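PDB 3GDO: scyllo-inositol 2-dehydrogenase (NADP(+)) IolW from Bacillus subtilis subsp. subtilis, which catalyses the reversible NADPH-dependent reduction of scyllo-inosose to scyllo-inositol and cannot use NADH in place of NADPH. Local coordinates for the interface of chains A and B. Sequence-based numbering; all coordinates share one arbitrary frame. Chains: chain A/B, Uncharacterized oxidoreductase yvaA.

Contact 1: the interface of chains A and B. Residues chain A 147, 242-243, 245-247, 249, 283, 285, 290; chain B 156, 231-234.
B:Pro233 and B:Ala234, in the loop stretch 231-234 of chain B, press against a strand surface of chain A and form the tight part of the interface between the two chains of the deposited assembly. Proline suits the place: its rigid ring points its CG corner into the backbone at A:Asp245 and A:Ser246, with B:Pro233 CG 3.6 Å from A:Ser246 CA, while CB and CD flank A:Ser247 OG. B:Ala234 is small enough for its methyl CB to lie 3.6 Å from A:Thr283 CB. Its backbone N donates to the hydroxyl OG of A:Ser247 at 2.9 Å (157° at H). That hydroxyl, turned anti to the carbonyl carbon (chi1 -73°), also bonds ND1 of A:His242 at 2.7 Å, so the imidazole is held in position. Over the centre of one face of this ring lies the methyl CG1 of B:Val232, 3.5 Å above the plane. A:Ile285 and B:Tyr156 meet tip to tip; the extended isoleucine (chi2 -179°) sets CD1 on the phenol face, shifted toward the rim on the CD2 side.

The looser side is polar and hydrated. A:Asn147 crosses B:Ile231 obliquely, and its amide ND2 donates in plane to a lone pair of B:Ile231 O at 3.1 Å. Its other branch, OD1, reaches B:Ile231 N through a water. Opposite, A:Lys290 NZ makes a weak bond to B:Pro233 O at 3.4 Å.

In the fold, the chain B loop lies across strands 246-250 and 280-286 of chain A, beside the end of strand 239-242.

Contact 2: the interface of chains A and B. Residues chain A 147-148, 220-221, 223, 225; chain B 199, 201, 203, 212, 214.
Two long amide side chains, B:Gln203 and A:Gln223, dominate this patch: the first reaches across to chain A, while the second bends back on its own chain and offers OE1 to chain B. B:Gln203, extended beyond CG, crosses A:Lys221 and A:Asn147 at about right angles. Its NE2 donates to the backbone carbonyl O of A:Lys221 at 2.8 Å, nearly along the C=O axis (162°), with the acceptor close to the amide plane. NE2 also lies near A:Asn147 O, but its N-H points elsewhere. The other branch, B:Gln203 OE1, holds at 2.7 Å the water that also bridges A:Asn147 to B:Ile231 N. Within chain A, the hydroxyl OG1 of A:Thr148 donates to A:Asn147 OD1 at 2.7 Å and so steadies the asparagine amide. The aliphatic part of A:Lys221 runs past B:Gln203, whose CG is 4.0 Å from the lysine CG.

In A:Gln223 the bend is at chi2 (-67°): NE2 donates to A:Gly220 O at 2.9 Å, from above the carbonyl plane. This fixes the amide's rotation and presents OE1 to chain B. There it meets B:Asn199 tip to tip, the amide planes 47° apart, and a water joins OE1, B:Asn199 ND2 and the phenol OH of B:Tyr212. The tyrosine crosses the glutamine obliquely, B:Tyr212 CZ 4.0 Å from A:Gln223 CG, so a flat ring ending in a hydroxyl serves both packing and hydration. Flexible B:Met201, bent at chi3, brings its methyl CE to 4.1 Å from A:Gln223 CD.

In the deposited two-chain assembly the site would tie the chains together through polar groups on loops and strands; the structure alone does not show whether it serves a dimer in solution.

Contact 1: the interface of chains A and B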
# COMPACT_ATOMS: atom_id res chain seq x y z
N ASN A 147 5.46 -2.57 13.25
CA ASN A 147 4.82 -3.78 12.76
C ASN A 147 4.52 -3.70 11.24
O ASN A 147 4.40 -4.75 10.54
CB ASN A 147 3.53 -4.04 13.56
CG ASN A 147 2.49 -2.97 13.36
OD1 ASN A 147 2.00 -2.77 12.25
ND2 ASN A 147 2.14 -2.27 14.42
N HIS A 242 3.91 2.04 11.03
CA HIS A 242 3.09 1.82 12.22
C HIS A 242 3.80 0.94 13.21
O HIS A 242 4.36 -0.12 12.85
CB HIS A 242 1.75 1.20 11.87
CG HIS A 242 1.07 1.87 10.73
ND1 HIS A 242 0.63 3.17 10.78
CD2 HIS A 242 0.72 1.40 9.50
CE1 HIS A 242 0.08 3.50 9.63
NE2 HIS A 242 0.12 2.44 8.83
N GLY A 243 3.75 1.37 14.46
CA GLY A 243 4.35 0.64 15.54
C GLY A 243 3.34 0.42 16.66
O GLY A 243 2.15 0.70 16.48
N ASP A 245 2.53 1.96 19.34
CA ASP A 245 1.93 3.16 19.99
C ASP A 245 1.77 4.32 19.02
O ASP A 245 1.10 5.30 19.33
CB ASP A 245 2.94 3.78 21.01
CG ASP A 245 2.99 3.05 22.31
OD1 ASP A 245 4.10 2.91 22.87
OD2 ASP A 245 1.93 2.60 22.78
N SER A 246 2.47 4.26 17.91
CA SER A 246 2.63 5.42 17.05
C SER A 246 2.74 5.06 15.58
O SER A 246 3.18 3.94 15.20
CB SER A 246 3.88 6.20 17.52
OG SER A 246 5.01 5.33 17.51
N SER A 247 2.36 6.03 14.75
CA SER A 247 2.44 5.97 13.29
C SER A 247 3.14 7.22 12.79
O SER A 247 2.88 8.30 13.33
CB SER A 247 1.01 5.99 12.71
OG SER A 247 0.38 4.74 12.95
N ILE A 249 3.51 9.17 9.13
CA ILE A 249 3.08 9.22 7.71
C ILE A 249 3.66 10.46 7.08
O ILE A 249 3.56 11.57 7.67
CB ILE A 249 1.54 9.40 7.54
CG1 ILE A 249 0.68 8.40 8.35
CG2 ILE A 249 1.15 9.53 6.03
CD1 ILE A 249 1.01 6.95 8.16
N THR A 283 1.73 10.36 14.91
CA THR A 283 0.56 10.14 15.76
C THR A 283 0.93 9.18 16.88
O THR A 283 1.40 8.06 16.63
CB THR A 283 -0.64 9.65 14.96
OG1 THR A 283 -0.99 10.65 14.00
CG2 THR A 283 -1.86 9.45 15.86
N ILE A 285 -0.35 7.39 20.62
CA ILE A 285 -1.52 7.04 21.42
C ILE A 285 -1.03 6.65 22.81
O ILE A 285 -0.16 5.79 22.95
CB ILE A 285 -2.35 5.88 20.80
CG1 ILE A 285 -2.93 6.32 19.44
CG2 ILE A 285 -3.49 5.42 21.75
CD1 ILE A 285 -3.79 5.29 18.74
N LYS A 290 -4.97 10.28 22.07
CA LYS A 290 -4.31 10.22 20.78
C LYS A 290 -3.86 11.63 20.37
O LYS A 290 -4.69 12.53 20.26
CB LYS A 290 -5.29 9.66 19.74
CG LYS A 290 -4.93 9.89 18.28
CD LYS A 290 -6.03 9.44 17.37
CE LYS A 290 -5.74 9.79 15.93
NZ LYS A 290 -6.03 8.62 15.07
N TYR B 156 -6.95 0.58 15.21
CA TYR B 156 -6.01 0.48 16.34
C TYR B 156 -6.70 -0.26 17.48
O TYR B 156 -7.45 0.30 18.23
CB TYR B 156 -5.54 1.86 16.82
CG TYR B 156 -4.43 1.77 17.88
CD1 TYR B 156 -3.15 1.30 17.54
CD2 TYR B 156 -4.68 2.10 19.21
CE1 TYR B 156 -2.16 1.19 18.48
CE2 TYR B 156 -3.66 2.00 20.17
CZ TYR B 156 -2.41 1.56 19.79
OH TYR B 156 -1.41 1.45 20.71
N ILE B 231 -3.01 -2.84 14.31
CA ILE B 231 -2.09 -2.10 15.19
C ILE B 231 -1.66 -0.90 14.41
O ILE B 231 -0.50 -0.77 14.06
CB ILE B 231 -0.83 -2.93 15.62
CG1 ILE B 231 -1.22 -4.40 15.86
CG2 ILE B 231 -0.19 -2.30 16.89
CD1 ILE B 231 -0.07 -5.33 16.18
N VAL B 232 -2.61 -0.01 14.13
CA VAL B 232 -2.37 1.08 13.23
C VAL B 232 -2.84 2.37 13.89
O VAL B 232 -4.01 2.72 13.78
CB VAL B 232 -3.06 0.91 11.82
CG1 VAL B 232 -2.84 2.17 10.95
CG2 VAL B 232 -2.55 -0.28 11.07
N PRO B 233 -1.93 3.08 14.60
CA PRO B 233 -2.36 4.29 15.33
C PRO B 233 -2.97 5.33 14.39
O PRO B 233 -3.97 5.93 14.72
CB PRO B 233 -1.05 4.80 15.96
CG PRO B 233 -0.38 3.53 16.35
CD PRO B 233 -0.61 2.61 15.08
N ALA B 234 -2.39 5.55 13.23
CA ALA B 234 -3.03 6.51 12.30
C ALA B 234 -3.08 5.94 10.92
O ALA B 234 -2.11 5.30 10.49
CB ALA B 234 -2.32 7.85 12.30
O HOH W 1 -1.00 -3.49 12.16

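Contact 2: the interface of chains A and B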
# COMPACT_ATOMS: atom_id res chain seq x y z
N ASN A 147 5.46 -2.57 13.25
CA ASN A 147 4.82 -3.78 12.76
C ASN A 147 4.52 -3.70 11.24
O ASN A 147 4.40 -4.75 10.54
CB ASN A 147 3.53 -4.04 13.56
CG ASN A 147 2.49 -2.97 13.36
OD1 ASN A 147 2.00 -2.77 12.25
ND2 ASN A 147 2.14 -2.27 14.42
N THR A 148 4.43 -2.47 10.72
CA THR A 148 4.19 -2.25 9.29
C THR A 148 5.02 -1.08 8.75
O THR A 148 4.97 0.03 9.29
CB THR A 148 2.70 -1.95 9.02
OG1 THR A 148 1.90 -3.02 9.54
CG2 THR A 148 2.43 -1.78 7.52
N GLY A 220 8.13 -11.73 9.62
CA GLY A 220 7.32 -12.32 10.71
C GLY A 220 6.15 -11.40 11.02
O GLY A 220 5.28 -11.16 10.17
N LYS A 221 6.13 -10.86 12.23
CA LYS A 221 5.11 -9.92 12.65
C LYS A 221 5.22 -8.58 11.85
O LYS A 221 4.21 -8.03 11.41
CB LYS A 221 5.21 -9.69 14.16
CG LYS A 221 4.29 -8.61 14.69
CD LYS A 221 4.63 -8.29 16.15
CE LYS A 221 4.00 -6.98 16.56
NZ LYS A 221 3.48 -7.06 17.94
N GLN A 223 5.86 -6.49 8.61
CA GLN A 223 5.73 -6.61 7.17
C GLN A 223 6.21 -5.29 6.54
O GLN A 223 5.73 -4.22 6.91
CB GLN A 223 4.25 -6.90 6.83
CG GLN A 223 3.77 -8.32 7.36
CD GLN A 223 4.46 -9.45 6.64
OE1 GLN A 223 4.39 -9.53 5.41
NE2 GLN A 223 5.17 -10.32 7.39
N ILE A 225 6.45 -3.30 3.01
CA ILE A 225 5.85 -3.30 1.68
C ILE A 225 6.50 -2.17 0.88
O ILE A 225 6.38 -0.97 1.28
CB ILE A 225 4.32 -3.00 1.77
CG1 ILE A 225 3.62 -3.89 2.80
CG2 ILE A 225 3.64 -3.13 0.42
CD1 ILE A 225 3.81 -5.36 2.57
N ASN B 199 -1.32 -12.32 1.98
CA ASN B 199 -0.80 -12.68 3.28
C ASN B 199 -1.91 -12.40 4.29
O ASN B 199 -2.46 -11.28 4.36
CB ASN B 199 0.50 -11.91 3.58
CG ASN B 199 1.13 -12.32 4.92
OD1 ASN B 199 1.13 -13.51 5.28
ND2 ASN B 199 1.66 -11.34 5.66
N MET B 201 -2.82 -13.02 8.37
CA MET B 201 -2.16 -13.38 9.62
C MET B 201 -2.76 -12.68 10.83
O MET B 201 -3.65 -11.80 10.72
CB MET B 201 -0.62 -13.13 9.58
CG MET B 201 -0.13 -11.63 9.66
SD MET B 201 1.69 -11.29 9.67
CE MET B 201 2.32 -12.36 8.48
N GLN B 203 -1.11 -10.51 13.64
CA GLN B 203 -0.01 -9.73 14.19
C GLN B 203 0.00 -9.60 15.71
O GLN B 203 1.07 -9.51 16.30
CB GLN B 203 -0.05 -8.32 13.62
CG GLN B 203 0.93 -8.15 12.52
CD GLN B 203 0.88 -6.77 11.89
OE1 GLN B 203 -0.12 -6.04 12.01
NE2 GLN B 203 1.95 -6.42 11.21
N TYR B 212 -4.75 -9.14 10.37
CA TYR B 212 -3.98 -8.51 9.33
C TYR B 212 -4.21 -9.23 7.99
O TYR B 212 -4.14 -10.47 7.90
CB TYR B 212 -2.48 -8.55 9.70
CG TYR B 212 -1.56 -8.03 8.64
CD1 TYR B 212 -1.02 -6.74 8.72
CD2 TYR B 212 -1.25 -8.81 7.52
CE1 TYR B 212 -0.18 -6.24 7.72
CE2 TYR B 212 -0.46 -8.33 6.51
CZ TYR B 212 0.07 -7.04 6.61
OH TYR B 212 0.91 -6.61 5.62
N HIS B 214 -3.29 -8.58 3.61
CA HIS B 214 -2.81 -7.83 2.47
C HIS B 214 -3.11 -8.66 1.20
O HIS B 214 -2.53 -9.73 1.00
CB HIS B 214 -1.30 -7.61 2.59
CG HIS B 214 -0.79 -6.61 1.62
ND1 HIS B 214 -0.58 -6.90 0.28
CD2 HIS B 214 -0.56 -5.27 1.77
CE1 HIS B 214 -0.19 -5.80 -0.34
NE2 HIS B 214 -0.19 -4.80 0.53
O HOH W 2 -1.00 -3.49 12.16
O HOH W 3 1.94 -8.68 4.19

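About 14 Å separates the C-alpha centres of contact 1 and contact 2, neighbouring patches of one two-fold symmetric interface. A:Asn147, just ahead of strand 148-152, belongs to both, and the same water at its OD1 bonds B:Ile231 N in contact 1 and B:Gln203 OE1 in contact 2. On the chain B side, contact 1 uses loop 231-234 with B:Tyr156, contact 2 the loop residue B:Gln203 with strands 195-201 and 212-219. The former is chiefly a fitted, apolar insertion, the latter a polar, hydrated seam. Each has a twin with the chains exchanged, a symmetric pattern that would support a dimer.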